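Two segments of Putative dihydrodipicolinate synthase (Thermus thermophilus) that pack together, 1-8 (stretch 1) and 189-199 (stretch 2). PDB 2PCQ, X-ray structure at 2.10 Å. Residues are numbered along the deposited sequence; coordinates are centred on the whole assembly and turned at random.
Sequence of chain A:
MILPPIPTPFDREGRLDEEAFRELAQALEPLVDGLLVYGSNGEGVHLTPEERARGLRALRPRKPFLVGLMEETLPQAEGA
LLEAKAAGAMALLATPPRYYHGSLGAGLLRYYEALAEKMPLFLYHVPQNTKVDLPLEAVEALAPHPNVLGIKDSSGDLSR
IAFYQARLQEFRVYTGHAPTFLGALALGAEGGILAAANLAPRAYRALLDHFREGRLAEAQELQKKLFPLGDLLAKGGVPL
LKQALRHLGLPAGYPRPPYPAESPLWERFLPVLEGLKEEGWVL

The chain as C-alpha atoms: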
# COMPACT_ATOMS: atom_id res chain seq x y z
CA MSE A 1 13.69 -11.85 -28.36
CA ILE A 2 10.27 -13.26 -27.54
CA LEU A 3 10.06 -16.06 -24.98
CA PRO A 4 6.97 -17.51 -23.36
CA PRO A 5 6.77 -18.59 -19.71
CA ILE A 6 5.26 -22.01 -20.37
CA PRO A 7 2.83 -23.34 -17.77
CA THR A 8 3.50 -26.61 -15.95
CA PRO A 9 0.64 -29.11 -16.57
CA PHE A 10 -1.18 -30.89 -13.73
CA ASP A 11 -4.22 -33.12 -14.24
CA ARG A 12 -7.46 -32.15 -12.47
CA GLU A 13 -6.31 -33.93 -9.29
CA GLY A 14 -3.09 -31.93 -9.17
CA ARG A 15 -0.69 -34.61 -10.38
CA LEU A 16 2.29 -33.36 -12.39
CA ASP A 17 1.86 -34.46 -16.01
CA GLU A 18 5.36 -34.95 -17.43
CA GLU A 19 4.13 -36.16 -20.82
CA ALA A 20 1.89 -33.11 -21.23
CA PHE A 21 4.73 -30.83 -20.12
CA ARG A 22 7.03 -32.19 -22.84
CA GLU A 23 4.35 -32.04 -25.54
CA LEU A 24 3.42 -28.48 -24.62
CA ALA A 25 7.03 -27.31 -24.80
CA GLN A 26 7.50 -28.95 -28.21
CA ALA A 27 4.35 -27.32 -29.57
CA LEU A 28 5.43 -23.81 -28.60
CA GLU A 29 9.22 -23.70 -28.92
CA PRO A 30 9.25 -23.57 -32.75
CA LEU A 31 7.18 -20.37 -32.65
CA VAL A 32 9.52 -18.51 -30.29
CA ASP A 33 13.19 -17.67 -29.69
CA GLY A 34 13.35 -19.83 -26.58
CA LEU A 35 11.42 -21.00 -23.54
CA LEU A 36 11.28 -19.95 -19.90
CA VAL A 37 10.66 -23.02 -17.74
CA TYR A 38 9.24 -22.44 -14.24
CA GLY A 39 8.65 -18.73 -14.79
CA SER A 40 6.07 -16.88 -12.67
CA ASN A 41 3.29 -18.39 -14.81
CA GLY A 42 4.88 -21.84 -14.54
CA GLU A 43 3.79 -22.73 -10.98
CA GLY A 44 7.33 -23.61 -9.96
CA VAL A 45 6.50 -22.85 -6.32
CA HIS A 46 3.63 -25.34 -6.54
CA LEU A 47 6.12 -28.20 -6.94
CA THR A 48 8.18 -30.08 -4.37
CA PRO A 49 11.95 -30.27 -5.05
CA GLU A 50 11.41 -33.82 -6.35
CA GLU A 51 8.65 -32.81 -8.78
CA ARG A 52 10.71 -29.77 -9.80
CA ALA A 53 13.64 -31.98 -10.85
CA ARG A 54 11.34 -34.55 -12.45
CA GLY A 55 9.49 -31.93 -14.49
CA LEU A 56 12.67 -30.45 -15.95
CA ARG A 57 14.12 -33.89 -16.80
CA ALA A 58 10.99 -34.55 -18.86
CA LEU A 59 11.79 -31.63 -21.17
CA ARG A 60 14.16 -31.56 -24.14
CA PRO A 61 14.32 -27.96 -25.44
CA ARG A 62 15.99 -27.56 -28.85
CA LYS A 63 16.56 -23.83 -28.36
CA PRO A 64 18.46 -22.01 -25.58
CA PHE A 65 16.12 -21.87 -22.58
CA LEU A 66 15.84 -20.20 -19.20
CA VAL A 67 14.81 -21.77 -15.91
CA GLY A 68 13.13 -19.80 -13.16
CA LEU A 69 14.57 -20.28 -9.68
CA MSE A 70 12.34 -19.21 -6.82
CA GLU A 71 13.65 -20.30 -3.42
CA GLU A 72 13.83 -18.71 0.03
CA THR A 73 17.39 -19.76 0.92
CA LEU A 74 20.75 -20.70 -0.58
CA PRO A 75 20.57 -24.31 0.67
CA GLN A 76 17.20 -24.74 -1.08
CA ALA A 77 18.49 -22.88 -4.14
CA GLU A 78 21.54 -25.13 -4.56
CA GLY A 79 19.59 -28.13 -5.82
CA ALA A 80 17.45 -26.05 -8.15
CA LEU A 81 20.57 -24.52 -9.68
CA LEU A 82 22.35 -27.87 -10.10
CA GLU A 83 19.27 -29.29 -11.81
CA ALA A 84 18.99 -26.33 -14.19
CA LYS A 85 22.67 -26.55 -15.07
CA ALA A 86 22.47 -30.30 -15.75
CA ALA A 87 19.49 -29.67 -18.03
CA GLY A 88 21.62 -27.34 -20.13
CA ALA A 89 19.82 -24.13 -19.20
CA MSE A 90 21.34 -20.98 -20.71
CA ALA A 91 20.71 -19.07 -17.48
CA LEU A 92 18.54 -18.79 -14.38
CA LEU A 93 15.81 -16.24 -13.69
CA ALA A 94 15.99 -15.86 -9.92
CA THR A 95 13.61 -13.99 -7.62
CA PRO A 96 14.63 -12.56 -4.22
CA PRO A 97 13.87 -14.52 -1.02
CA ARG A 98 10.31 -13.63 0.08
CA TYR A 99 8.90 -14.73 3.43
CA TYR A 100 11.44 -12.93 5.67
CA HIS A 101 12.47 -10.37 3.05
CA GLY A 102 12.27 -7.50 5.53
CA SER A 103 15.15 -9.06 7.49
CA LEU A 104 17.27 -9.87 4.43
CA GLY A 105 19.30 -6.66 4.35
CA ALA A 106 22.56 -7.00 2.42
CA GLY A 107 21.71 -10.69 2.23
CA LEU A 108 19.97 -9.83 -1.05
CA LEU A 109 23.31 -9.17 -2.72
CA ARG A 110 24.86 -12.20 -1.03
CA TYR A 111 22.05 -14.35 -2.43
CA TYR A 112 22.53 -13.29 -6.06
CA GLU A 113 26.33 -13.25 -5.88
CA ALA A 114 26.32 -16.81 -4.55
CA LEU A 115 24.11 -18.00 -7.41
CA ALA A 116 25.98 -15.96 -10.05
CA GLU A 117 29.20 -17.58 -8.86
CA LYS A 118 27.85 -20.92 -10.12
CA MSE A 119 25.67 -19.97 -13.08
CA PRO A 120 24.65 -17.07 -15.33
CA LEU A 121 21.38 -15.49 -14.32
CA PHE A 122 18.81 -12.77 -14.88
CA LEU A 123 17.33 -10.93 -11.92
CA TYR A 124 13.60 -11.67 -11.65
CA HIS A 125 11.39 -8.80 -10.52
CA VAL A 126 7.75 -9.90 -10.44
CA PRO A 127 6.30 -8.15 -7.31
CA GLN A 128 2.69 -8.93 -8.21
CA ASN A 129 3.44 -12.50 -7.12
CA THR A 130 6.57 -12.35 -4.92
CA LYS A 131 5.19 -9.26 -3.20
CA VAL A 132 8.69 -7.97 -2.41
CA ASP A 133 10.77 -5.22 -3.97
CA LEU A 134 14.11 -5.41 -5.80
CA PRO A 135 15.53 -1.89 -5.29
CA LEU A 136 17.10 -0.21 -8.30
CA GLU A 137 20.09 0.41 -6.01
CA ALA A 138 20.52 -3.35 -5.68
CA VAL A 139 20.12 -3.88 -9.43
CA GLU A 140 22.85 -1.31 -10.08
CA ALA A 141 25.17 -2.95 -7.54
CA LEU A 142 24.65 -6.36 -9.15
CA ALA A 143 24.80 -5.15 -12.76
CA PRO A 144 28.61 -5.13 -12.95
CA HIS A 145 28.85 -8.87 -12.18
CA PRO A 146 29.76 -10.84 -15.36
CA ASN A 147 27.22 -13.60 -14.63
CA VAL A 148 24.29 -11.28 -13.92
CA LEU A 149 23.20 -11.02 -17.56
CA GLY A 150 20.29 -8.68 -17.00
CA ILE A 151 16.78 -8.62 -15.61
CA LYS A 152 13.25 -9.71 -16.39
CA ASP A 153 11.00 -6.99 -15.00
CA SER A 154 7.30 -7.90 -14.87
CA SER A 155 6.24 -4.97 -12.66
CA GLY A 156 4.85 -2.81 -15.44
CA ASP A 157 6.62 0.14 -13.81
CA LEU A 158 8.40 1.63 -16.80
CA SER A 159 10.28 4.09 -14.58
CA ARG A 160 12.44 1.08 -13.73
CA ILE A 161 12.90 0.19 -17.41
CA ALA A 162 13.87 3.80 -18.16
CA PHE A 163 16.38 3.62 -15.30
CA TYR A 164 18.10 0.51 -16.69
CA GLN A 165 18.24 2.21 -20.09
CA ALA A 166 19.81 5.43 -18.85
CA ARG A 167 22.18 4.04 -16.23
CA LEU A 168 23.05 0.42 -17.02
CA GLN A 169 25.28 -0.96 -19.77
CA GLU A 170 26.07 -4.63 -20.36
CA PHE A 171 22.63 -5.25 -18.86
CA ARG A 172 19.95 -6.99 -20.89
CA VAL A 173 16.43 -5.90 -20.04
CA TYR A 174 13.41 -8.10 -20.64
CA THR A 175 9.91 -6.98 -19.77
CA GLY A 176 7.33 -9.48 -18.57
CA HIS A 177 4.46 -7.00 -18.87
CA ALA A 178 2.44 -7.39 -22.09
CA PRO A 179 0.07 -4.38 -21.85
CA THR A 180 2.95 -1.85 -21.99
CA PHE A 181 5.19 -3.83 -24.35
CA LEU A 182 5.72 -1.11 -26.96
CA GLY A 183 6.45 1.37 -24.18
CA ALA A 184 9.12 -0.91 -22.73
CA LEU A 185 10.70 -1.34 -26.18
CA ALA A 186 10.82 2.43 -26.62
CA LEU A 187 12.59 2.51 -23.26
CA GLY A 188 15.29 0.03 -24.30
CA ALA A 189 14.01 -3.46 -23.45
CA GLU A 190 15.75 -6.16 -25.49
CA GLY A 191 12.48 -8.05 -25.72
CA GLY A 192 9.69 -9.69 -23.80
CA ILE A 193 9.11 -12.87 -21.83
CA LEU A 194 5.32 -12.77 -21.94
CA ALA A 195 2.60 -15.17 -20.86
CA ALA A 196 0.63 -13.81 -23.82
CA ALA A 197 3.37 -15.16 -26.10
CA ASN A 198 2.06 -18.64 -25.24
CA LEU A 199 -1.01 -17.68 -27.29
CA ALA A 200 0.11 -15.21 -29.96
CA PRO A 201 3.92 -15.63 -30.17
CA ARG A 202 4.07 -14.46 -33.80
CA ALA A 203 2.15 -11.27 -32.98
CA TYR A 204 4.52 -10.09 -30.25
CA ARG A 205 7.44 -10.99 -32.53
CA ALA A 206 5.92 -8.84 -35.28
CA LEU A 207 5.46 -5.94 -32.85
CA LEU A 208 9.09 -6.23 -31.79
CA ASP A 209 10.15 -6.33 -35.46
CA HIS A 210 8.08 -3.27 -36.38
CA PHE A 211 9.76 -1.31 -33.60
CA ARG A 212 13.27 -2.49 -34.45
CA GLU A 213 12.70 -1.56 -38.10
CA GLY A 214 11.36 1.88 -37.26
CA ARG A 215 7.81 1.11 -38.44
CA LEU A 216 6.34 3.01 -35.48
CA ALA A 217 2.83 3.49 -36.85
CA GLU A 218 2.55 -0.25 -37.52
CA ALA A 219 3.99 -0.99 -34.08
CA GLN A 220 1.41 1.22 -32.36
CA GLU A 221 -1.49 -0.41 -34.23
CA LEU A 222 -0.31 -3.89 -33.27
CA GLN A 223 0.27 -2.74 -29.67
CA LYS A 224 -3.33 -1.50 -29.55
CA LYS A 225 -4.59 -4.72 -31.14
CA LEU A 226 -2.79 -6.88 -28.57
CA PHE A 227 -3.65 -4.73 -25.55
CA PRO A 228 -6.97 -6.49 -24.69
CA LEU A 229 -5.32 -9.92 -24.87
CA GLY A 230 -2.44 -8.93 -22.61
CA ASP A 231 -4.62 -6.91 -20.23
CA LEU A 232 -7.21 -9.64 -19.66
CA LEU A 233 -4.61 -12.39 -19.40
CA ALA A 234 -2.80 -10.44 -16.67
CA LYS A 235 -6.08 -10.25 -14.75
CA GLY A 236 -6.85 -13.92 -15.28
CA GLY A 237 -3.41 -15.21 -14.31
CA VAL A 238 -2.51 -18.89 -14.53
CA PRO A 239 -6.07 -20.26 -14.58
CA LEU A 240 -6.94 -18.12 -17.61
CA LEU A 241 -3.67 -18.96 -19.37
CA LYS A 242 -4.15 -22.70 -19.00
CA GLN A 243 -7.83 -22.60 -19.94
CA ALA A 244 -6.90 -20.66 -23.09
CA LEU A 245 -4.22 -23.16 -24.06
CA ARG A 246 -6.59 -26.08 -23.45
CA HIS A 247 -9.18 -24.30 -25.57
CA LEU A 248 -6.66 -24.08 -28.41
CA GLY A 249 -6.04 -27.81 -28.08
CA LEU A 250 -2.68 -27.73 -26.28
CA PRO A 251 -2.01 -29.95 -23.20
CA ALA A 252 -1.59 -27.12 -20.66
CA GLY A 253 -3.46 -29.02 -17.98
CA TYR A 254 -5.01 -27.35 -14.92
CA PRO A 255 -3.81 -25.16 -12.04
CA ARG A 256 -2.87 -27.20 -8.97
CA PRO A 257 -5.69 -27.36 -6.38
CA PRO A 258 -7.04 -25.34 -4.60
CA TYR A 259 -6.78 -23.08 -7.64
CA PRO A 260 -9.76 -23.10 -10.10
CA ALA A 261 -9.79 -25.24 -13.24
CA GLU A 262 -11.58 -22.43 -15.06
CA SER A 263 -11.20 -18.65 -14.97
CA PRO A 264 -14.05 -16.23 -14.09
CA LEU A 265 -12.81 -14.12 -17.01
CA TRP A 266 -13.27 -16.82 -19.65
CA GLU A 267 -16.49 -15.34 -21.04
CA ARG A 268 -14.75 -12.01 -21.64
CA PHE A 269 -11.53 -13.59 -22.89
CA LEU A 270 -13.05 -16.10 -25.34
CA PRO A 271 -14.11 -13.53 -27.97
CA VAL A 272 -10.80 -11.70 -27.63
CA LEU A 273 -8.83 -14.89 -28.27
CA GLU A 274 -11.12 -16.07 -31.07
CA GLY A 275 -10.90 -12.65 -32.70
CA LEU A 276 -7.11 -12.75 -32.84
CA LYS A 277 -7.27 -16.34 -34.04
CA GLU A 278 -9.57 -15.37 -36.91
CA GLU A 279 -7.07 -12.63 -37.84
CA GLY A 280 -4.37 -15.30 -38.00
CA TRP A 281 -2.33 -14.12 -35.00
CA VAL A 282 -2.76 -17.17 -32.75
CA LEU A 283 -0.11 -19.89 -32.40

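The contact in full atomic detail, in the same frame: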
# COMPACT_ATOMS: atom_id res chain seq x y z
N MSE A 1 14.35 -10.55 -28.05
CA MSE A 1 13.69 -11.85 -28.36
C MSE A 1 12.32 -11.94 -27.71
O MSE A 1 11.93 -11.09 -26.90
CB MSE A 1 14.55 -13.01 -27.87
CG MSE A 1 15.95 -13.00 -28.42
SE MSE A 1 16.86 -14.62 -27.91
CE MSE A 1 17.40 -14.07 -26.13
N ILE A 2 11.59 -12.99 -28.08
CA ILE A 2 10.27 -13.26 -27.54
C ILE A 2 10.30 -14.66 -26.96
O ILE A 2 10.55 -15.63 -27.68
CB ILE A 2 9.18 -13.22 -28.65
CG1 ILE A 2 9.11 -11.82 -29.29
CG2 ILE A 2 7.83 -13.62 -28.06
CD1 ILE A 2 8.74 -10.72 -28.30
N LEU A 3 10.07 -14.76 -25.65
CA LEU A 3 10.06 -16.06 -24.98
C LEU A 3 8.80 -16.19 -24.14
O LEU A 3 8.38 -15.25 -23.48
CB LEU A 3 11.27 -16.23 -24.06
CG LEU A 3 12.66 -16.27 -24.68
CD1 LEU A 3 13.16 -14.86 -24.96
CD2 LEU A 3 13.60 -16.98 -23.72
N PRO A 4 8.17 -17.37 -24.18
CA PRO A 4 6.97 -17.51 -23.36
C PRO A 4 7.24 -18.27 -22.07
O PRO A 4 8.08 -19.17 -22.04
CB PRO A 4 6.04 -18.29 -24.27
CG PRO A 4 7.00 -19.29 -24.88
CD PRO A 4 8.22 -18.42 -25.22
N PRO A 5 6.57 -17.88 -20.98
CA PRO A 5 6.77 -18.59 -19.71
C PRO A 5 5.75 -19.73 -19.78
O PRO A 5 4.57 -19.55 -19.46
CB PRO A 5 6.39 -17.53 -18.67
CG PRO A 5 5.32 -16.75 -19.36
CD PRO A 5 5.88 -16.60 -20.77
N ILE A 6 6.19 -20.90 -20.24
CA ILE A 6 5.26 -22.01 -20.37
C ILE A 6 4.72 -22.53 -19.05
O ILE A 6 5.45 -22.65 -18.06
CB ILE A 6 5.87 -23.20 -21.16
CG1 ILE A 6 7.03 -23.82 -20.38
CG2 ILE A 6 6.35 -22.72 -22.53
CD1 ILE A 6 7.51 -25.13 -20.98
N PRO A 7 3.42 -22.83 -19.00
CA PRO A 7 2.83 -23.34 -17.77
C PRO A 7 3.28 -24.78 -17.53
O PRO A 7 3.77 -25.44 -18.45
CB PRO A 7 1.33 -23.23 -18.02
CG PRO A 7 1.23 -23.44 -19.49
CD PRO A 7 2.38 -22.62 -20.03
N THR A 8 3.14 -25.24 -16.29
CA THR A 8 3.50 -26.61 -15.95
C THR A 8 2.18 -27.35 -15.74
O THR A 8 1.43 -27.05 -14.81
CB THR A 8 4.33 -26.67 -14.66
OG1 THR A 8 5.54 -25.93 -14.85
CG2 THR A 8 4.68 -28.12 -14.32
N ALA A 189 14.08 -2.02 -23.71
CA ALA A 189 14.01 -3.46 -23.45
C ALA A 189 14.48 -4.25 -24.67
O ALA A 189 14.17 -3.89 -25.81
CB ALA A 189 12.59 -3.86 -23.08
N GLU A 190 15.24 -5.31 -24.42
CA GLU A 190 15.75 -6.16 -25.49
C GLU A 190 14.60 -6.98 -26.07
O GLU A 190 14.61 -7.35 -27.25
CB GLU A 190 16.84 -7.09 -24.96
CG GLU A 190 17.41 -8.06 -26.00
CD GLU A 190 18.44 -9.00 -25.41
OE1 GLU A 190 19.44 -8.52 -24.84
OE2 GLU A 190 18.25 -10.23 -25.51
N GLY A 191 13.61 -7.28 -25.24
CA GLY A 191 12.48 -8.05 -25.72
C GLY A 191 11.49 -8.32 -24.61
O GLY A 191 11.46 -7.62 -23.60
N GLY A 192 10.67 -9.35 -24.80
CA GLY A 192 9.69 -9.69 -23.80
C GLY A 192 9.52 -11.17 -23.54
O GLY A 192 9.59 -12.00 -24.46
N ILE A 193 9.34 -11.50 -22.27
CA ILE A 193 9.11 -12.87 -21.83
C ILE A 193 7.68 -12.71 -21.32
O ILE A 193 7.45 -12.33 -20.17
CB ILE A 193 10.08 -13.28 -20.72
CG1 ILE A 193 11.52 -13.24 -21.27
CG2 ILE A 193 9.74 -14.68 -20.21
CD1 ILE A 193 12.59 -13.65 -20.28
N LEU A 194 6.73 -12.98 -22.22
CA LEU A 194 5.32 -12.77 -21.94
C LEU A 194 4.42 -13.98 -21.96
O LEU A 194 4.48 -14.80 -22.87
CB LEU A 194 4.79 -11.76 -22.96
CG LEU A 194 5.67 -10.54 -23.23
CD1 LEU A 194 5.23 -9.84 -24.52
CD2 LEU A 194 5.57 -9.59 -22.05
N ALA A 195 3.56 -14.08 -20.95
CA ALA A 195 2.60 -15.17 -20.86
C ALA A 195 1.73 -15.15 -22.12
O ALA A 195 1.33 -16.20 -22.61
CB ALA A 195 1.73 -14.99 -19.62
N ALA A 196 1.45 -13.96 -22.63
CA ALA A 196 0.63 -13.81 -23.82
C ALA A 196 1.31 -14.40 -25.06
O ALA A 196 0.65 -14.69 -26.06
CB ALA A 196 0.29 -12.34 -24.06
N ALA A 197 2.62 -14.59 -24.98
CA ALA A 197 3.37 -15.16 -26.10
C ALA A 197 3.11 -16.66 -26.20
O ALA A 197 3.54 -17.31 -27.16
CB ALA A 197 4.86 -14.90 -25.94
N ASN A 198 2.42 -17.22 -25.21
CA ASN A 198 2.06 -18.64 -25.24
C ASN A 198 0.89 -18.78 -26.22
O ASN A 198 0.65 -19.85 -26.77
CB ASN A 198 1.54 -19.13 -23.88
CG ASN A 198 2.65 -19.35 -22.86
OD1 ASN A 198 2.82 -18.57 -21.93
ND2 ASN A 198 3.39 -20.43 -23.03
N LEU A 199 0.16 -17.68 -26.42
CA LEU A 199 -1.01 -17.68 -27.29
C LEU A 199 -0.80 -17.05 -28.66
O LEU A 199 -1.25 -17.59 -29.67
CB LEU A 199 -2.17 -16.98 -26.58
CG LEU A 199 -2.50 -17.48 -25.16
CD1 LEU A 199 -3.61 -16.62 -24.57
CD2 LEU A 199 -2.92 -18.94 -25.20

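Residues 1-8 and 189-199, at least 188 positions apart in sequence wherever they touch, join through a short parallel strand pairing that passes into a packed loop, burying 593 Å² summed over both sides. The backbone supplies the directional contacts. I2 pairs with G192 and L3 with I193, their CA atoms 5.2 and 4.6 Å apart. G192 N donates to M1 O at 3.0 Å, and L3 N donates to G192 O, also at 3.0 Å and nearly straight (166° at the hydrogen), so G192 is gripped through both its amide and its carbonyl. A third bond, from L194 N to L3 O at 3.1 Å, is weak, bent to 126° as the ladder ends. P4 and P5, which follow in the first stretch, have no amide hydrogen with which to extend it.

CA-H...O contacts fill in between these bonds. G191 CA lies 3.3 Å from M1 O, I2 CA 3.4 Å from G192 O, and I193 CA 3.0 Å from L3 O, so each of these three carbonyls meets both an N-H and a CA-H of the other stretch. The glycine at 191 suits this closeness: an ideal CB there would point toward the first stretch and fall 2.1 Å from M1 O, a clash. At G192 a CB would share the face of the sheet that carries the I2 side chain, where it would be crowded by L194 CG at 3.2 Å.

Apolar side chains pack on both faces of the sheet. L3 and I193 share one face, both with chi1 in m, and L3 CB meets I193 CG1 at 4.1 Å. On the other face I2, with chi1 in m, brings CG2 to 3.9 Å from A197 CB. A197 points toward the first stretch and also receives P4, with P4 CB 4.0 Å from A197 CB; its small methyl lets the turn lie close to both residues. That turn, with helical phi/psi at 195-198, is tied by A197 N to L194 O at 2.8 Å and N198 N to A195 O at 3.0 Å.

P5 lays its ring against the start of the turn. Its CD is 3.1 Å from L194 O and 4.3 Å from I193 CG2, while P5 CG reaches A195 CB at 4.0 Å. The compact apolar ring packs here, and P5, lacking an N-H, has no amide hydrogen to give to the carbonyl beside it.

Polar side chains frame the two ends. N198, chi1 in m, sends its end in among P4, P5, I6 and P7 and has the largest covered area in the second stretch; its amide is probably turned over in the model, leaving its polar partners open. At the opposite end the extended E190, t at chi1 and chi2, brings OE2 to 4.0 Å from CE of selenomethionine M1. Both carboxylate oxygens are hydrogen-bonded elsewhere in the structure, and the OE2 - CE approach to the partly exposed M1 is a simple van der Waals contact.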